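Local atomic coordinates of thymidylate synthase thyX (Helicobacter pylori, PDB entry 3N3Y), a protein that probably catalyses the reductive methylation of dUMP to dTMP, with methylenetetrahydrofolate as the methyl donor and NADPH and reduced FAD as reductants. Residues Arg74-Glu79 against Lys189-Leu194; Lys42-Ile47 against His206-Glu211; Glu104-Leu109 against Leu114-Glu119; Arg141-Leu144 against Asn148-Asn151. All coordinates share one frame; numbering follows the deposited sequence.

Interaction 1 (Arg74-Glu79 against Lys189-Leu194); sequences RGALQE and KEMQDL. With UMP (2'-deoxyuridine 5'-monophosphate), chain H; UMP (2'-deoxyuridine 5'-monophosphate), chain G.
M191 of helix 189-201 reaches across to A76 and E79 of helix 74-80, and its chain can be followed outward atom by atom. M191 CB comes near E79 OE1. CG comes closer to the same carboxylate oxygen, with M191 CG and E79 OE1 3.1 Å apart. A turn at chi2 (-57°) then swings the sulfur off the carboxylate and onto A76, with M191 SD 3.6 Å from A76 O and 3.8 Å from A76 CB. M191 CE, folded back by a second bend, ends 4.2 Å from E79 CB. The two short helical segments cross at -73° with axes 9.9 Å apart, and the small A76 faces M191 at the crossing. Helix 74-80 lies between two dUMP molecules, R74 reaching one and E79 the other, in keeping with the subunit-shared sites of the ThyX homotetramer. A76 CB also meets the flat end of E190 (A76 CB to E190 OE1, 3.5 Å); that carboxylate is hydrogen-bonded to Y156 of the second subunit and to S73. E79, extended beyond CG, runs alongside the uracil of one nucleotide, its CD 3.3 Å from N3 of that UMP (chain H), while R182 is a long, weak ion partner of OE1. R74, the first residue of the helix, points away from M191. Its guanidinium presents an edge to the phosphate of the other nucleotide, and R74 NH1 donates to OP1 of UMP (chain G) at 2.6 Å (138° at the hydrogen), with a weaker bond from NH2 to the same oxygen. E160 of the second subunit holds R74 NE in a salt bridge.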
# COMPACT_ATOMS: atom_id res chain seq x y z
N ARG A 74 -10.38 -11.93 19.27
CA ARG A 74 -10.23 -12.29 17.86
C ARG A 74 -11.22 -11.53 16.99
O ARG A 74 -10.91 -11.16 15.85
CB ARG A 74 -10.44 -13.79 17.64
CG ARG A 74 -9.56 -14.70 18.47
CD ARG A 74 -8.33 -15.15 17.72
NE ARG A 74 -8.66 -15.96 16.55
CZ ARG A 74 -7.77 -16.35 15.65
NH1 ARG A 74 -6.48 -16.01 15.79
NH2 ARG A 74 -8.15 -17.07 14.59
N GLY A 75 -12.42 -11.30 17.54
CA GLY A 75 -13.44 -10.54 16.85
C GLY A 75 -12.94 -9.14 16.51
O GLY A 75 -13.16 -8.65 15.40
N ALA A 76 -12.26 -8.51 17.46
CA ALA A 76 -11.71 -7.16 17.23
C ALA A 76 -10.49 -7.21 16.32
O ALA A 76 -10.23 -6.28 15.56
CB ALA A 76 -11.36 -6.48 18.55
N LEU A 77 -9.73 -8.30 16.40
CA LEU A 77 -8.63 -8.53 15.47
C LEU A 77 -9.14 -8.54 14.02
O LEU A 77 -8.48 -8.03 13.13
CB LEU A 77 -7.93 -9.86 15.78
CG LEU A 77 -6.82 -10.25 14.82
CD1 LEU A 77 -5.66 -9.24 14.94
CD2 LEU A 77 -6.33 -11.68 15.07
N GLN A 78 -10.31 -9.12 13.78
CA GLN A 78 -10.91 -9.14 12.44
C GLN A 78 -11.01 -7.73 11.89
O GLN A 78 -10.72 -7.50 10.72
CB GLN A 78 -12.33 -9.75 12.46
CG GLN A 78 -12.44 -11.25 12.68
CD GLN A 78 -12.33 -12.04 11.38
OE1 GLN A 78 -11.86 -11.53 10.35
NE2 GLN A 78 -12.76 -13.29 11.42
N GLU A 79 -11.41 -6.79 12.74
CA GLU A 79 -11.57 -5.40 12.31
C GLU A 79 -10.25 -4.64 12.23
O GLU A 79 -10.02 -3.86 11.30
CB GLU A 79 -12.55 -4.67 13.23
CG GLU A 79 -13.90 -5.37 13.34
CD GLU A 79 -14.92 -4.56 14.13
OE1 GLU A 79 -14.57 -3.45 14.59
OE2 GLU A 79 -16.08 -5.03 14.30
N LYS A 189 -17.73 -1.22 20.29
CA LYS A 189 -17.26 -0.77 21.59
C LYS A 189 -15.81 -1.16 21.88
O LYS A 189 -15.04 -0.36 22.41
CB LYS A 189 -18.18 -1.31 22.69
CG LYS A 189 -17.71 -1.07 24.11
CD LYS A 189 -17.44 0.40 24.38
CE LYS A 189 -17.37 0.68 25.88
NZ LYS A 189 -16.93 -0.53 26.67
N GLU A 190 -15.42 -2.38 21.53
CA GLU A 190 -14.07 -2.83 21.83
C GLU A 190 -13.03 -2.06 21.02
O GLU A 190 -11.91 -1.82 21.49
CB GLU A 190 -13.90 -4.34 21.61
CG GLU A 190 -12.60 -4.91 22.19
CD GLU A 190 -12.40 -6.41 21.91
OE1 GLU A 190 -13.32 -7.06 21.34
OE2 GLU A 190 -11.31 -6.93 22.24
N MET A 191 -13.39 -1.69 19.80
CA MET A 191 -12.53 -0.90 18.95
C MET A 191 -12.41 0.55 19.42
O MET A 191 -11.37 1.19 19.23
CB MET A 191 -13.00 -0.98 17.49
CG MET A 191 -12.88 -2.39 16.90
SD MET A 191 -11.18 -3.06 16.97
CE MET A 191 -10.40 -2.07 15.69
N GLN A 192 -13.47 1.07 20.03
CA GLN A 192 -13.39 2.41 20.63
C GLN A 192 -12.43 2.38 21.82
O GLN A 192 -11.62 3.28 21.99
CB GLN A 192 -14.76 2.93 21.05
CG GLN A 192 -15.82 2.89 19.96
CD GLN A 192 -17.13 3.51 20.42
OE1 GLN A 192 -17.15 4.28 21.37
NE2 GLN A 192 -18.23 3.18 19.75
N ASP A 193 -12.51 1.32 22.61
CA ASP A 193 -11.57 1.17 23.71
C ASP A 193 -10.13 0.98 23.22
O ASP A 193 -9.19 1.47 23.84
CB ASP A 193 -11.96 -0.00 24.61
CG ASP A 193 -13.33 0.18 25.27
OD1 ASP A 193 -13.90 1.30 25.19
OD2 ASP A 193 -13.83 -0.80 25.87
N LEU A 194 -9.96 0.26 22.11
CA LEU A 194 -8.62 0.07 21.56
C LEU A 194 -8.06 1.41 21.08
O LEU A 194 -6.89 1.71 21.31
CB LEU A 194 -8.61 -0.94 20.42
CG LEU A 194 -7.26 -1.05 19.69
CD1 LEU A 194 -6.11 -1.37 20.64
CD2 LEU A 194 -7.35 -2.09 18.62
N1 UMP H . -15.65 -4.65 9.69
C2 UMP H . -14.85 -3.76 10.36
N3 UMP H . -15.40 -2.93 11.32
C4 UMP H . -16.75 -3.00 11.60
C5 UMP H . -17.55 -3.91 10.91
C6 UMP H . -16.99 -4.75 9.95
O2 UMP H . -13.65 -3.70 10.11
O4 UMP H . -17.23 -2.27 12.45
C1' UMP H . -15.01 -5.53 8.70
C2' UMP H . -14.21 -6.59 9.46
C3' UMP H . -14.61 -7.91 8.82
C4' UMP H . -15.95 -7.59 8.17
O3' UMP H . -13.68 -8.29 7.83
O4' UMP H . -16.00 -6.19 7.95
C5' UMP H . -17.11 -8.03 9.07
O5' UMP H . -16.85 -7.64 10.40
P UMP H . -17.93 -7.87 11.59
OP1 UMP H . -18.28 -9.33 11.59
OP2 UMP H . -19.15 -7.01 11.40
OP3 UMP H . -17.30 -7.46 12.88
N1 UMP G . -2.07 -16.03 10.07
C2 UMP G . -2.29 -16.26 8.73
N3 UMP G . -2.08 -17.52 8.22
C4 UMP G . -1.65 -18.55 9.06
C5 UMP G . -1.43 -18.31 10.41
C6 UMP G . -1.64 -17.03 10.91
O2 UMP G . -2.68 -15.33 8.00
O4 UMP G . -1.48 -19.67 8.59
C1' UMP G . -2.33 -14.69 10.60
C2' UMP G . -3.84 -14.51 10.67
C3' UMP G . -4.07 -13.87 12.02
C4' UMP G . -2.88 -14.31 12.85
O3' UMP G . -4.04 -12.47 11.87
O4' UMP G . -1.85 -14.58 11.92
C5' UMP G . -3.18 -15.59 13.65
O5' UMP G . -3.90 -16.48 12.83
P UMP G . -4.32 -17.98 13.23
OP1 UMP G . -5.19 -17.84 14.44
OP2 UMP G . -3.09 -18.83 13.47
OP3 UMP G . -5.07 -18.60 12.10

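Interaction 2 (Lys42-Ile47 against His206-Glu211); sequences KDKELI and HQYLFE
K44 meets Y208 first, through both its backbone and the base of its side chain. The phenol OH of Y208 donates to K44 O at 3.1 Å. The C=O...donor angle of 108° and a tilt of 28° from the carbonyl plane show that the hydroxyl comes in from beside the carbonyl. K44 CB rests 3.5 Å from the same Y208 OH, while the amine end of the lysine leads away. A chi1 of 71° tucks the Y208 ring over its own backbone and directs it toward helix 41-51. One turn further on, I47 crosses the tyrosine at about a right angle and holds its CB 4.1 Å from Y208 OH. Its CG2 branch, anti to the backbone N, packs against L209 CD2 at 3.7 Å. The latter methyl also lies over one face of the Y208 ring, toward the rim, so leucine, isoleucine and tyrosine close on one another. L19 touches both I47 and Y208, and A22 and S23 of helix 20-30 also line I47. The contact therefore joins the segment after helix 189-201 to helix 41-51 by one phenol-to-carbonyl bond and apolar packing, which implies that it does not depend on charge pairing across the two segments.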
# COMPACT_ATOMS: atom_id res chain seq x y z
N LYS A 42 8.12 26.13 18.00
CA LYS A 42 7.79 26.49 16.62
C LYS A 42 7.95 25.31 15.67
O LYS A 42 7.23 25.19 14.68
CB LYS A 42 8.62 27.68 16.13
CG LYS A 42 8.36 28.97 16.89
CD LYS A 42 8.77 30.19 16.08
CE LYS A 42 7.89 30.36 14.85
NZ LYS A 42 6.45 30.60 15.19
N ASP A 43 8.91 24.43 15.96
CA ASP A 43 9.05 23.21 15.18
C ASP A 43 7.88 22.25 15.45
O ASP A 43 7.33 21.67 14.50
CB ASP A 43 10.40 22.53 15.43
CG ASP A 43 11.56 23.21 14.69
OD1 ASP A 43 11.29 24.04 13.79
OD2 ASP A 43 12.74 22.91 14.98
N LYS A 44 7.49 22.11 16.72
CA LYS A 44 6.34 21.27 17.08
C LYS A 44 5.08 21.82 16.43
O LYS A 44 4.24 21.07 15.93
CB LYS A 44 6.11 21.21 18.59
CG LYS A 44 7.06 20.32 19.37
CD LYS A 44 6.69 20.34 20.86
CE LYS A 44 6.45 21.78 21.34
NZ LYS A 44 6.08 21.89 22.78
N GLU A 45 4.94 23.14 16.45
CA GLU A 45 3.77 23.78 15.89
C GLU A 45 3.66 23.47 14.41
O GLU A 45 2.56 23.26 13.90
CB GLU A 45 3.85 25.29 16.10
CG GLU A 45 3.02 26.09 15.12
CD GLU A 45 1.53 25.83 15.26
OE1 GLU A 45 1.14 24.94 16.06
OE2 GLU A 45 0.74 26.53 14.57
N LEU A 46 4.81 23.43 13.74
CA LEU A 46 4.85 23.20 12.29
C LEU A 46 4.33 21.82 11.89
O LEU A 46 3.60 21.69 10.90
CB LEU A 46 6.28 23.40 11.77
CG LEU A 46 6.54 23.03 10.30
CD1 LEU A 46 5.95 24.06 9.35
CD2 LEU A 46 8.02 22.87 10.06
N ILE A 47 4.69 20.80 12.65
CA ILE A 47 4.26 19.44 12.36
C ILE A 47 2.74 19.38 12.38
O ILE A 47 2.11 18.77 11.51
CB ILE A 47 4.83 18.44 13.38
CG1 ILE A 47 6.36 18.47 13.34
CG2 ILE A 47 4.31 17.04 13.10
CD1 ILE A 47 7.03 17.62 14.39
N HIS A 206 3.93 13.55 21.77
CA HIS A 206 3.32 13.35 20.45
C HIS A 206 1.79 13.45 20.47
O HIS A 206 1.15 13.56 19.42
CB HIS A 206 3.68 11.98 19.87
CG HIS A 206 5.11 11.83 19.45
ND1 HIS A 206 6.18 12.16 20.26
CD2 HIS A 206 5.65 11.31 18.32
CE1 HIS A 206 7.31 11.87 19.63
NE2 HIS A 206 7.01 11.35 18.45
N GLN A 207 1.19 13.39 21.65
CA GLN A 207 -0.27 13.25 21.71
C GLN A 207 -1.06 14.40 21.09
O GLN A 207 -2.21 14.22 20.70
CB GLN A 207 -0.75 12.93 23.12
CG GLN A 207 -0.63 11.46 23.49
CD GLN A 207 -1.19 11.17 24.87
OE1 GLN A 207 -1.89 12.00 25.45
NE2 GLN A 207 -0.88 9.99 25.40
N TYR A 208 -0.44 15.57 20.94
CA TYR A 208 -1.16 16.71 20.37
C TYR A 208 -1.49 16.55 18.89
O TYR A 208 -2.39 17.21 18.37
CB TYR A 208 -0.39 18.01 20.58
CG TYR A 208 0.86 18.11 19.73
CD1 TYR A 208 1.96 17.31 20.01
CD2 TYR A 208 0.93 19.01 18.67
CE1 TYR A 208 3.10 17.40 19.25
CE2 TYR A 208 2.07 19.11 17.91
CZ TYR A 208 3.16 18.29 18.20
OH TYR A 208 4.31 18.37 17.46
N LEU A 209 -0.76 15.68 18.20
CA LEU A 209 -0.98 15.47 16.77
C LEU A 209 -2.26 14.69 16.55
O LEU A 209 -2.87 14.78 15.49
CB LEU A 209 0.19 14.70 16.14
CG LEU A 209 1.55 15.37 16.27
CD1 LEU A 209 2.63 14.44 15.75
CD2 LEU A 209 1.56 16.69 15.52
N PHE A 210 -2.65 13.92 17.56
CA PHE A 210 -3.75 12.97 17.43
C PHE A 210 -4.95 13.38 18.24
O PHE A 210 -6.05 12.86 18.02
CB PHE A 210 -3.29 11.58 17.85
CG PHE A 210 -2.10 11.09 17.10
CD1 PHE A 210 -2.25 10.53 15.84
CD2 PHE A 210 -0.82 11.20 17.64
CE1 PHE A 210 -1.14 10.08 15.12
CE2 PHE A 210 0.29 10.75 16.93
CZ PHE A 210 0.13 10.19 15.66
N GLU A 211 -4.75 14.30 19.18
CA GLU A 211 -5.79 14.62 20.17
C GLU A 211 -7.19 14.79 19.57
O GLU A 211 -8.18 14.37 20.16
CB GLU A 211 -5.39 15.87 20.97
CG GLU A 211 -5.08 17.09 20.11
CD GLU A 211 -4.43 18.23 20.89
OE1 GLU A 211 -3.54 18.92 20.32
OE2 GLU A 211 -4.79 18.42 22.08

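Interaction 3 (Glu104-Leu109 against Leu114-Glu119); sequences ESFLPL and LERARE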
# COMPACT_ATOMS: atom_id res chain seq x y z
N GLU A 104 -7.51 -26.59 34.03
CA GLU A 104 -8.65 -27.32 34.60
C GLU A 104 -9.96 -26.84 33.99
O GLU A 104 -10.05 -25.71 33.52
CB GLU A 104 -8.74 -27.13 36.12
CG GLU A 104 -7.47 -27.41 36.88
CD GLU A 104 -6.76 -28.66 36.39
OE1 GLU A 104 -7.44 -29.69 36.17
OE2 GLU A 104 -5.52 -28.60 36.21
N SER A 105 -10.97 -27.71 34.04
CA SER A 105 -12.29 -27.40 33.51
C SER A 105 -12.81 -26.06 34.02
O SER A 105 -12.50 -25.66 35.13
CB SER A 105 -13.29 -28.51 33.87
OG SER A 105 -14.61 -28.11 33.55
N PHE A 106 -13.61 -25.38 33.20
CA PHE A 106 -14.24 -24.13 33.61
C PHE A 106 -15.70 -24.34 34.05
O PHE A 106 -16.40 -23.39 34.39
CB PHE A 106 -14.17 -23.09 32.48
CG PHE A 106 -12.76 -22.76 32.05
CD1 PHE A 106 -11.99 -21.86 32.78
CD2 PHE A 106 -12.21 -23.34 30.92
CE1 PHE A 106 -10.69 -21.56 32.39
CE2 PHE A 106 -10.91 -23.05 30.53
CZ PHE A 106 -10.16 -22.15 31.27
N LEU A 107 -16.15 -25.60 34.01
CA LEU A 107 -17.48 -25.97 34.50
C LEU A 107 -17.35 -26.60 35.89
O LEU A 107 -16.40 -27.32 36.16
CB LEU A 107 -18.17 -26.94 33.55
CG LEU A 107 -18.29 -26.45 32.10
CD1 LEU A 107 -18.96 -27.51 31.21
CD2 LEU A 107 -19.04 -25.13 32.04
N PRO A 108 -18.33 -26.34 36.77
CA PRO A 108 -19.52 -25.56 36.44
C PRO A 108 -19.23 -24.07 36.46
O PRO A 108 -18.26 -23.63 37.08
CB PRO A 108 -20.47 -25.92 37.58
CG PRO A 108 -19.57 -26.11 38.75
CD PRO A 108 -18.29 -26.71 38.20
N LEU A 109 -20.06 -23.31 35.76
CA LEU A 109 -19.97 -21.87 35.80
C LEU A 109 -20.17 -21.44 37.24
O LEU A 109 -21.07 -21.94 37.92
CB LEU A 109 -21.05 -21.23 34.92
CG LEU A 109 -21.00 -21.62 33.43
CD1 LEU A 109 -21.97 -20.77 32.62
CD2 LEU A 109 -19.58 -21.49 32.89
N LEU A 114 -15.53 -18.31 36.30
CA LEU A 114 -15.77 -17.18 35.41
C LEU A 114 -14.55 -16.26 35.44
O LEU A 114 -14.16 -15.72 34.41
CB LEU A 114 -17.02 -16.43 35.82
CG LEU A 114 -18.23 -16.23 34.89
CD1 LEU A 114 -18.46 -17.37 33.92
CD2 LEU A 114 -19.51 -15.97 35.71
N GLU A 115 -13.95 -16.08 36.61
CA GLU A 115 -12.76 -15.27 36.70
C GLU A 115 -11.61 -15.96 35.98
O GLU A 115 -10.90 -15.33 35.21
CB GLU A 115 -12.38 -14.97 38.15
CG GLU A 115 -11.09 -14.13 38.31
CD GLU A 115 -11.22 -12.70 37.74
OE1 GLU A 115 -12.35 -12.14 37.73
OE2 GLU A 115 -10.18 -12.12 37.30
N ARG A 116 -11.45 -17.25 36.23
CA ARG A 116 -10.41 -18.03 35.55
C ARG A 116 -10.47 -17.92 34.02
O ARG A 116 -9.45 -17.82 33.35
CB ARG A 116 -10.48 -19.50 35.96
CG ARG A 116 -9.95 -19.81 37.36
CD ARG A 116 -10.00 -21.31 37.60
NE ARG A 116 -9.26 -22.04 36.57
CZ ARG A 116 -9.74 -23.06 35.87
NH1 ARG A 116 -10.98 -23.49 36.07
NH2 ARG A 116 -8.99 -23.66 34.96
N ALA A 117 -11.68 -17.96 33.47
CA ALA A 117 -11.88 -17.95 32.03
C ALA A 117 -11.51 -16.61 31.40
O ALA A 117 -11.23 -16.54 30.21
CB ALA A 117 -13.32 -18.30 31.70
N ARG A 118 -11.50 -15.55 32.21
CA ARG A 118 -11.17 -14.23 31.69
C ARG A 118 -9.73 -14.12 31.28
O ARG A 118 -9.35 -13.16 30.63
CB ARG A 118 -11.50 -13.13 32.69
CG ARG A 118 -12.96 -12.78 32.75
CD ARG A 118 -13.15 -11.51 33.56
NE ARG A 118 -13.25 -10.33 32.72
CZ ARG A 118 -13.78 -9.17 33.12
NH1 ARG A 118 -14.23 -9.04 34.35
NH2 ARG A 118 -13.84 -8.14 32.28
N GLU A 119 -8.92 -15.10 31.66
CA GLU A 119 -7.55 -15.12 31.16
C GLU A 119 -7.53 -15.39 29.66
O GLU A 119 -6.60 -15.00 28.97
CB GLU A 119 -6.71 -16.19 31.87
CG GLU A 119 -5.26 -16.22 31.39
CD GLU A 119 -4.52 -17.53 31.73
OE1 GLU A 119 -5.00 -18.32 32.57
OE2 GLU A 119 -3.43 -17.75 31.14
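Hydrogen bonding is carried by R116, whose guanidinium reaches from helix 111-117 to two successive carbonyls of the preceding loop. R116 NH2 donates to E104 O at 2.7 Å in a nearly straight bond (178° at the hydrogen), and R116 NH1 donates to S105 O at 2.8 Å with an angle of 156°. Both oxygens lie close to the guanidinium plane, yet the nitrogens stand well above each carbonyl plane. A bend at chi3 turns the group edge-on to the loop.

A near-parallel overlap forms a second layer. The F106 ring and the guanidinium lie 10° from parallel, and F106 CE1 sits over one guanidinium face, 3.7 Å from R116 NH2, offset toward the rim. With its edge bonded and a face overlain, the guanidinium has little freedom to rotate.

Apolar packing is looser: F106 CD1 approaches A117 CB at 4.0 Å, and L109 CD2 meets L114 CD1 at 4.4 Å. From helix 127-145, L137 touches F106 and V134 touches L109.

Within the loop, L107 N donates to S105 OG at 3.0 Å, and F106 N donates a hydrogen bond to E138 OE1. The serine closure is an ST turn, in a loop folded back on the helix that follows it and held there by an arginine bridging consecutive carbonyls, away from the nucleotide and flavin sites.

Interaction 4 (Arg141-Leu144 against Asn148-Asn151); sequences RVLL and NIKN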
# COMPACT_ATOMS: atom_id res chain seq x y z
N ARG A 141 -11.49 -26.54 25.10
CA ARG A 141 -10.55 -27.18 26.01
C ARG A 141 -10.65 -28.70 25.92
O ARG A 141 -9.64 -29.38 25.80
CB ARG A 141 -10.76 -26.73 27.46
CG ARG A 141 -9.69 -27.25 28.39
CD ARG A 141 -10.10 -27.23 29.84
NE ARG A 141 -11.25 -28.10 30.13
CZ ARG A 141 -11.16 -29.40 30.41
NH1 ARG A 141 -9.98 -30.01 30.42
NH2 ARG A 141 -12.26 -30.10 30.67
N VAL A 142 -11.87 -29.21 25.95
CA VAL A 142 -12.10 -30.64 25.79
C VAL A 142 -11.54 -31.21 24.47
O VAL A 142 -10.89 -32.26 24.48
CB VAL A 142 -13.59 -30.98 25.99
CG1 VAL A 142 -13.89 -32.42 25.56
CG2 VAL A 142 -14.00 -30.75 27.45
N LEU A 143 -11.77 -30.53 23.35
CA LEU A 143 -11.28 -31.01 22.06
C LEU A 143 -9.78 -31.21 22.09
O LEU A 143 -9.25 -32.21 21.61
CB LEU A 143 -11.62 -30.04 20.93
CG LEU A 143 -13.10 -29.88 20.59
CD1 LEU A 143 -13.30 -28.72 19.62
CD2 LEU A 143 -13.68 -31.18 20.04
N LEU A 144 -9.09 -30.23 22.67
CA LEU A 144 -7.64 -30.22 22.74
C LEU A 144 -7.06 -31.18 23.78
O LEU A 144 -5.95 -31.70 23.59
CB LEU A 144 -7.16 -28.81 23.08
CG LEU A 144 -7.44 -27.72 22.05
CD1 LEU A 144 -7.23 -26.36 22.67
CD2 LEU A 144 -6.56 -27.92 20.84
N ASN A 148 -7.28 -34.81 22.15
CA ASN A 148 -6.02 -34.46 21.51
C ASN A 148 -6.14 -34.14 20.02
O ASN A 148 -5.32 -34.60 19.21
CB ASN A 148 -5.00 -35.57 21.71
CG ASN A 148 -4.35 -35.51 23.07
OD1 ASN A 148 -4.82 -36.14 24.03
ND2 ASN A 148 -3.27 -34.75 23.17
N ILE A 149 -7.15 -33.37 19.64
CA ILE A 149 -7.32 -32.99 18.24
C ILE A 149 -6.33 -31.87 17.89
O ILE A 149 -6.01 -31.03 18.72
CB ILE A 149 -8.79 -32.62 17.94
CG1 ILE A 149 -9.66 -33.86 18.19
CG2 ILE A 149 -8.96 -32.12 16.49
CD1 ILE A 149 -11.07 -33.53 18.57
N LYS A 150 -5.82 -31.90 16.66
CA LYS A 150 -4.87 -30.90 16.19
C LYS A 150 -5.43 -29.48 16.26
O LYS A 150 -6.63 -29.26 16.05
CB LYS A 150 -4.48 -31.21 14.75
CG LYS A 150 -3.67 -32.48 14.57
CD LYS A 150 -2.61 -32.25 13.50
CE LYS A 150 -1.52 -33.30 13.53
NZ LYS A 150 -0.33 -32.82 12.77
N ASN A 151 -4.55 -28.52 16.53
CA ASN A 151 -4.91 -27.09 16.53
C ASN A 151 -5.66 -26.63 15.29
O ASN A 151 -6.67 -25.94 15.41
CB ASN A 151 -3.66 -26.24 16.70
CG ASN A 151 -3.04 -26.38 18.08
OD1 ASN A 151 -3.64 -26.95 19.00
ND2 ASN A 151 -1.82 -25.85 18.23
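L143 overlaps I149 through their branch ends: L143 CD2 and I149 CD1 lie 3.8 Å apart, the two side chains crossing at a slant. The isoleucine also lies against the backbone carbonyl of L143, since I149 CB stands 3.7 Å from L143 O and its CG1 and CD1 follow that oxygen closely. With chi1 at -62°, I149 sets CG1 on the side away from its own carbonyl carbon, and CD1 extends from there to the leucine methyl. Beneath this packing, I149 N donates to L143 O at 3.1 Å in an almost straight bond (174° at the hydrogen).

N148 makes the turn that allows this. It is the first residue past helix 127-145 to leave helical backbone angles, and it does so with positive phi (49°). Its CA-H points at L144 O, with N148 CA and L144 O 3.5 Å apart, adding a weak C-H...O contact.

L144 works on the other flank. L144 CD2 reaches N151 OD1 at 3.6 Å and I149 O at 3.8 Å, while the ND2 end of N151 donates to the backbone O of R94, a dUMP-binding residue. K150 stands at the N-cap of helix 151-154, so the reversal links two helices over a few residues. M132 and N126 of the second subunit pack on L143 and I149 respectively. Chemically, one backbone bond flanked by the I149 side chain closes the contact, and this nearly straight bond from I149 N ties the loop back to the last turn of helix 127-145.

Interactions 3 and 4 touch directly: S105 CA lies 3.6 Å from R141 NE, joining the loop 104-109 to helix 127-145, although the two contact centres are 17 Å apart. Both are nested within the long chain loop closed by interaction 1, which is also the contact that meets dUMP itself. Interaction 4 is one step back from that ligand, the side chain of N151 being about 8 Å from a bound dUMP, and it shares with interaction 1 a contact with the second subunit. Interaction 2 lies on the far side of the chain's centre from interactions 3 and 4, with its centre 46 Å and 50 Å from theirs; its I47 side chain is about 12 Å from a bound dUMP.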